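Local coordinates for amidohydrolase (Brucella melitensis biovar Abortus, PDB 4F0L), which probably acts as a metal-dependent deaminase of the amidohydrolase family, holding an iron ion in a TIM-barrel active site, at residues Met290-Thr303 with Phe317-Asn331. Residues are numbered along the deposited sequence; the frame is centred on the assembly and turned at random.
Sequences MAKAGAIAGLCPVT and FAAAGGKFGIGSDSN. With FE (Fe (III) ion), chain E.
Thr303 OG1 meets Ser330 OG at 2.9 Å, a hydroxyl-to-hydroxyl hydrogen bond that ties the helix after one strand to the loop after the next. Ser328 O lies just as near the threonine oxygen. The methyl of Thr303 takes the other branch: CG2, anti to the backbone N, packs 3.3 Å from Asp329 OD2, while Asp329 OD1 binds the iron ion at 2.4 Å, so the carboxylate sits between the iron and the Thr303 methyl. Cys300 SG rests against Asp329 CB at 3.6 Å. Water 3 bridges Thr303 N and Gly327 O.

Behind this end, strands 296-299 and 323-326 run parallel, their axes at 26°. Four backbone bonds zip them together: Ala297 N to Lys323 O, Gly325 N to Ala297 O, Leu299 N to Gly325 O and Gly327 N to Leu299 O, the first the straightest at 166°. At the far end Phe317, with CG anti to its backbone N (chi1 -172°), swings its ring back toward 290-303. Ala297 CB touches Phe317 CE2 at 3.6 Å, Gly322 CA covers one face near the rim, and Met290 SD comes in obliquely, 4.9 Å from the ring centroid, as a Met-aromatic contact. Ala291 CB packs on Gly322 CA at 3.5 Å, and water 1 links Ala291 O with Gly321 O.

These are neighbouring strands of the TIM barrel, joined by a right-handed beta-alpha-beta crossover that runs through helices 301-306 and 314-319. Strand 296-299 also bonds to 274-276, and Ile326 to Leu64 of strand 56-66; His65, His67 and His241 complete the protein ligands of the iron. Leu299 and Pro301 meet helix 336-351; helix 364-379 touches Phe324, on the same sheet face as Leu299, and also Ile296 and Lys323, whose side chains set out from the opposite face.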
loop_
_atom_site.group_PDB
_atom_site.type_symbol
_atom_site.label_atom_id
_atom_site.label_comp_id
_atom_site.label_asym_id
_atom_site.label_seq_id
_atom_site.Cartn_x
_atom_site.Cartn_y
_atom_site.Cartn_z
ATOM N N MET B 290 -6.601 28.607 -2.759
ATOM C CA MET B 290 -7.536 27.580 -2.291
ATOM C C MET B 290 -7.437 27.467 -0.792
ATOM O O MET B 290 -8.454 27.495 -0.098
ATOM C CB MET B 290 -7.246 26.225 -2.931
ATOM C CG MET B 290 -8.146 25.100 -2.412
ATOM S SD MET B 290 -7.777 23.493 -3.105
ATOM C CE MET B 290 -8.715 22.405 -1.991
ATOM N N ALA B 291 -6.211 27.333 -0.294
ATOM C CA ALA B 291 -5.983 27.225 1.127
ATOM C C ALA B 291 -6.496 28.469 1.857
ATOM O O ALA B 291 -7.106 28.359 2.918
ATOM C CB ALA B 291 -4.491 26.994 1.417
ATOM N N LYS B 292 -6.265 29.647 1.297
ATOM C CA LYS B 292 -6.631 30.900 1.975
ATOM C C LYS B 292 -8.140 31.032 2.032
ATOM O O LYS B 292 -8.680 31.572 3.008
ATOM C CB LYS B 292 -6.033 32.119 1.261
ATOM N N ALA B 293 -8.812 30.562 0.978
ATOM C CA ALA B 293 -10.280 30.537 0.942
ATOM C C ALA B 293 -10.865 29.577 1.976
ATOM O O ALA B 293 -12.017 29.739 2.368
ATOM C CB ALA B 293 -10.770 30.155 -0.428
ATOM N N GLY B 294 -10.086 28.585 2.410
ATOM C CA GLY B 294 -10.526 27.635 3.434
ATOM C C GLY B 294 -11.160 26.360 2.902
ATOM O O GLY B 294 -11.653 25.543 3.686
ATOM N N ALA B 295 -11.165 26.186 1.574
ATOM C CA ALA B 295 -11.726 24.993 0.935
ATOM C C ALA B 295 -10.933 23.782 1.369
ATOM O O ALA B 295 -9.730 23.855 1.498
ATOM C CB ALA B 295 -11.666 25.121 -0.578
ATOM N N ILE B 296 -11.615 22.672 1.627
ATOM C CA ILE B 296 -10.935 21.447 2.042
ATOM C C ILE B 296 -10.539 20.647 0.814
ATOM O O ILE B 296 -11.373 20.461 -0.087
ATOM C CB ILE B 296 -11.846 20.547 2.873
ATOM C CG1 ILE B 296 -12.350 21.299 4.111
ATOM C CG2 ILE B 296 -11.113 19.238 3.210
ATOM C CD1 ILE B 296 -11.249 21.844 4.995
ATOM N N ALA B 297 -9.285 20.181 0.773
ATOM C CA ALA B 297 -8.818 19.306 -0.303
ATOM C C ALA B 297 -9.308 17.889 -0.057
ATOM O O ALA B 297 -8.944 17.288 0.961
ATOM C CB ALA B 297 -7.274 19.336 -0.401
ATOM N N GLY B 298 -10.138 17.360 -0.948
ATOM C CA GLY B 298 -10.655 15.998 -0.819
ATOM C C GLY B 298 -9.721 15.057 -1.544
ATOM O O GLY B 298 -9.918 14.769 -2.728
ATOM N N LEU B 299 -8.684 14.601 -0.846
ATOM C CA LEU B 299 -7.645 13.789 -1.465
ATOM C C LEU B 299 -8.045 12.314 -1.504
ATOM O O LEU B 299 -8.539 11.751 -0.505
ATOM C CB LEU B 299 -6.324 13.973 -0.700
ATOM C CG LEU B 299 -5.779 15.409 -0.603
ATOM C CD1 LEU B 299 -4.384 15.414 0.063
ATOM C CD2 LEU B 299 -5.718 16.073 -2.006
ATOM N N CYS B 300 -7.760 11.676 -2.633
ATOM C CA CYS B 300 -8.067 10.274 -2.845
ATOM C C CYS B 300 -6.818 9.567 -3.349
ATOM O O CYS B 300 -6.759 9.180 -4.510
ATOM C CB CYS B 300 -9.234 10.141 -3.840
ATOM S SG CYS B 300 -10.740 11.069 -3.327
ATOM N N PRO B 301 -5.806 9.383 -2.463
ATOM C CA PRO B 301 -4.493 9.021 -2.967
ATOM C C PRO B 301 -4.405 7.651 -3.670
ATOM O O PRO B 301 -3.741 7.537 -4.715
ATOM C CB PRO B 301 -3.592 9.069 -1.720
ATOM C CG PRO B 301 -4.299 9.940 -0.744
ATOM C CD PRO B 301 -5.772 9.831 -1.040
ATOM N N VAL B 302 -5.048 6.630 -3.098
ATOM C CA VAL B 302 -5.048 5.310 -3.729
ATOM C C VAL B 302 -5.743 5.308 -5.065
ATOM O O VAL B 302 -5.194 4.783 -6.026
ATOM C CB VAL B 302 -5.620 4.242 -2.801
ATOM C CG1 VAL B 302 -5.922 2.919 -3.531
ATOM C CG2 VAL B 302 -4.597 4.078 -1.671
ATOM N N THR B 303 -6.916 5.919 -5.154
ATOM C CA THR B 303 -7.617 6.002 -6.436
ATOM C C THR B 303 -6.835 6.826 -7.444
ATOM O O THR B 303 -6.722 6.451 -8.605
ATOM C CB THR B 303 -9.062 6.542 -6.288
ATOM O OG1 THR B 303 -9.824 5.619 -5.503
ATOM C CG2 THR B 303 -9.773 6.683 -7.681
ATOM N N PHE B 317 0.308 23.321 -0.162
ATOM C CA PHE B 317 -1.045 23.449 0.373
ATOM C C PHE B 317 -1.039 23.566 1.915
ATOM O O PHE B 317 -1.672 24.488 2.482
ATOM C CB PHE B 317 -1.917 22.308 -0.120
ATOM C CG PHE B 317 -3.367 22.456 0.233
ATOM C CD1 PHE B 317 -4.126 23.495 -0.287
ATOM C CD2 PHE B 317 -3.963 21.573 1.110
ATOM C CE1 PHE B 317 -5.463 23.645 0.051
ATOM C CE2 PHE B 317 -5.299 21.702 1.437
ATOM C CZ PHE B 317 -6.052 22.738 0.916
ATOM N N ALA B 318 -0.263 22.701 2.573
ATOM C CA ALA B 318 -0.157 22.680 4.034
ATOM C C ALA B 318 0.527 23.937 4.582
ATOM O O ALA B 318 0.056 24.538 5.555
ATOM C CB ALA B 318 0.563 21.410 4.516
ATOM N N ALA B 319 1.585 24.388 3.919
ATOM C CA ALA B 319 2.285 25.608 4.335
ATOM C C ALA B 319 1.372 26.837 4.258
ATOM O O ALA B 319 1.510 27.761 5.041
ATOM C CB ALA B 319 3.546 25.821 3.493
ATOM N N ALA B 320 0.405 26.836 3.343
ATOM C CA ALA B 320 -0.515 27.961 3.233
ATOM C C ALA B 320 -1.724 27.847 4.189
ATOM O O ALA B 320 -2.665 28.648 4.105
ATOM C CB ALA B 320 -0.971 28.113 1.801
ATOM N N GLY B 321 -1.685 26.877 5.100
ATOM C CA GLY B 321 -2.787 26.619 6.039
ATOM C C GLY B 321 -3.924 25.789 5.465
ATOM O O GLY B 321 -5.027 25.781 6.010
ATOM N N GLY B 322 -3.696 25.122 4.343
ATOM C CA GLY B 322 -4.755 24.336 3.735
ATOM C C GLY B 322 -5.048 23.108 4.562
ATOM O O GLY B 322 -4.167 22.580 5.215
ATOM N N LYS B 323 -6.298 22.669 4.552
ATOM C CA LYS B 323 -6.708 21.483 5.264
ATOM C C LYS B 323 -7.229 20.440 4.272
ATOM O O LYS B 323 -7.764 20.789 3.212
ATOM C CB LYS B 323 -7.797 21.845 6.268
ATOM C CG LYS B 323 -7.329 22.653 7.478
ATOM C CD LYS B 323 -8.554 23.107 8.282
ATOM C CE LYS B 323 -8.174 23.800 9.584
ATOM N NZ LYS B 323 -7.757 25.186 9.357
ATOM N N PHE B 324 -7.109 19.167 4.639
ATOM C CA PHE B 324 -7.467 18.050 3.741
ATOM C C PHE B 324 -8.138 16.904 4.486
ATOM O O PHE B 324 -8.038 16.808 5.718
ATOM C CB PHE B 324 -6.208 17.523 3.030
ATOM C CG PHE B 324 -5.377 16.590 3.881
ATOM C CD1 PHE B 324 -4.501 17.079 4.812
ATOM C CD2 PHE B 324 -5.510 15.201 3.739
ATOM C CE1 PHE B 324 -3.753 16.221 5.615
ATOM C CE2 PHE B 324 -4.771 14.325 4.541
ATOM C CZ PHE B 324 -3.894 14.855 5.498
ATOM N N GLY B 325 -8.828 16.058 3.723
ATOM C CA GLY B 325 -9.260 14.745 4.153
ATOM C C GLY B 325 -8.995 13.686 3.080
ATOM O O GLY B 325 -8.513 13.987 1.967
ATOM N N ILE B 326 -9.319 12.445 3.406
ATOM C CA ILE B 326 -9.124 11.334 2.496
ATOM C C ILE B 326 -10.416 10.617 2.186
ATOM O O ILE B 326 -11.308 10.485 3.046
ATOM C CB ILE B 326 -8.106 10.294 3.022
ATOM C CG1 ILE B 326 -8.469 9.838 4.451
ATOM C CG2 ILE B 326 -6.688 10.873 2.939
ATOM C CD1 ILE B 326 -7.656 8.645 4.952
ATOM N N GLY B 327 -10.502 10.167 0.934
ATOM C CA GLY B 327 -11.610 9.376 0.468
ATOM C C GLY B 327 -11.188 8.188 -0.373
ATOM O O GLY B 327 -10.296 8.291 -1.214
ATOM N N SER B 328 -11.872 7.067 -0.174
ATOM C CA SER B 328 -11.572 5.839 -0.921
ATOM C C SER B 328 -12.029 5.909 -2.390
ATOM O O SER B 328 -11.528 5.173 -3.231
ATOM C CB SER B 328 -12.233 4.666 -0.232
ATOM O OG SER B 328 -11.670 4.448 1.046
ATOM N N ASP B 329 -13.007 6.763 -2.665
ATOM C CA ASP B 329 -13.333 7.217 -4.041
ATOM C C ASP B 329 -13.820 6.051 -4.907
ATOM O O ASP B 329 -15.023 5.734 -4.860
ATOM C CB ASP B 329 -12.152 7.987 -4.654
ATOM C CG ASP B 329 -12.471 8.599 -6.045
ATOM O OD1 ASP B 329 -13.631 8.525 -6.512
ATOM O OD2 ASP B 329 -11.571 9.196 -6.662
ATOM N N SER B 330 -12.929 5.423 -5.676
ATOM C CA SER B 330 -13.305 4.274 -6.520
ATOM C C SER B 330 -13.540 3.063 -5.669
ATOM O O SER B 330 -14.118 2.048 -6.124
ATOM C CB SER B 330 -12.218 3.934 -7.572
ATOM O OG SER B 330 -11.046 3.402 -6.953
ATOM N N ASN B 331 -13.085 3.148 -4.420
ATOM C CA ASN B 331 -13.285 2.039 -3.461
ATOM C C ASN B 331 -12.591 0.753 -3.901
ATOM O O ASN B 331 -12.989 -0.384 -3.512
ATOM C CB ASN B 331 -14.774 1.848 -3.168
ATOM C CG ASN B 331 -15.366 3.063 -2.405
ATOM O OD1 ASN B 331 -14.790 3.505 -1.448
ATOM N ND2 ASN B 331 -16.512 3.575 -2.830
HETATM FE FE FE E . -14.709 10.533 -7.371
HETATM O O HOH W 1 -7.502 26.552 4.965
HETATM O O HOH W 2 -8.102 24.529 3.349
HETATM O O HOH W 3 -8.605 6.511 -2.861
HETATM O O HOH W 4 -12.724 10.772 -8.228
HETATM O O HOH W 5 -14.685 9.486 -9.392
#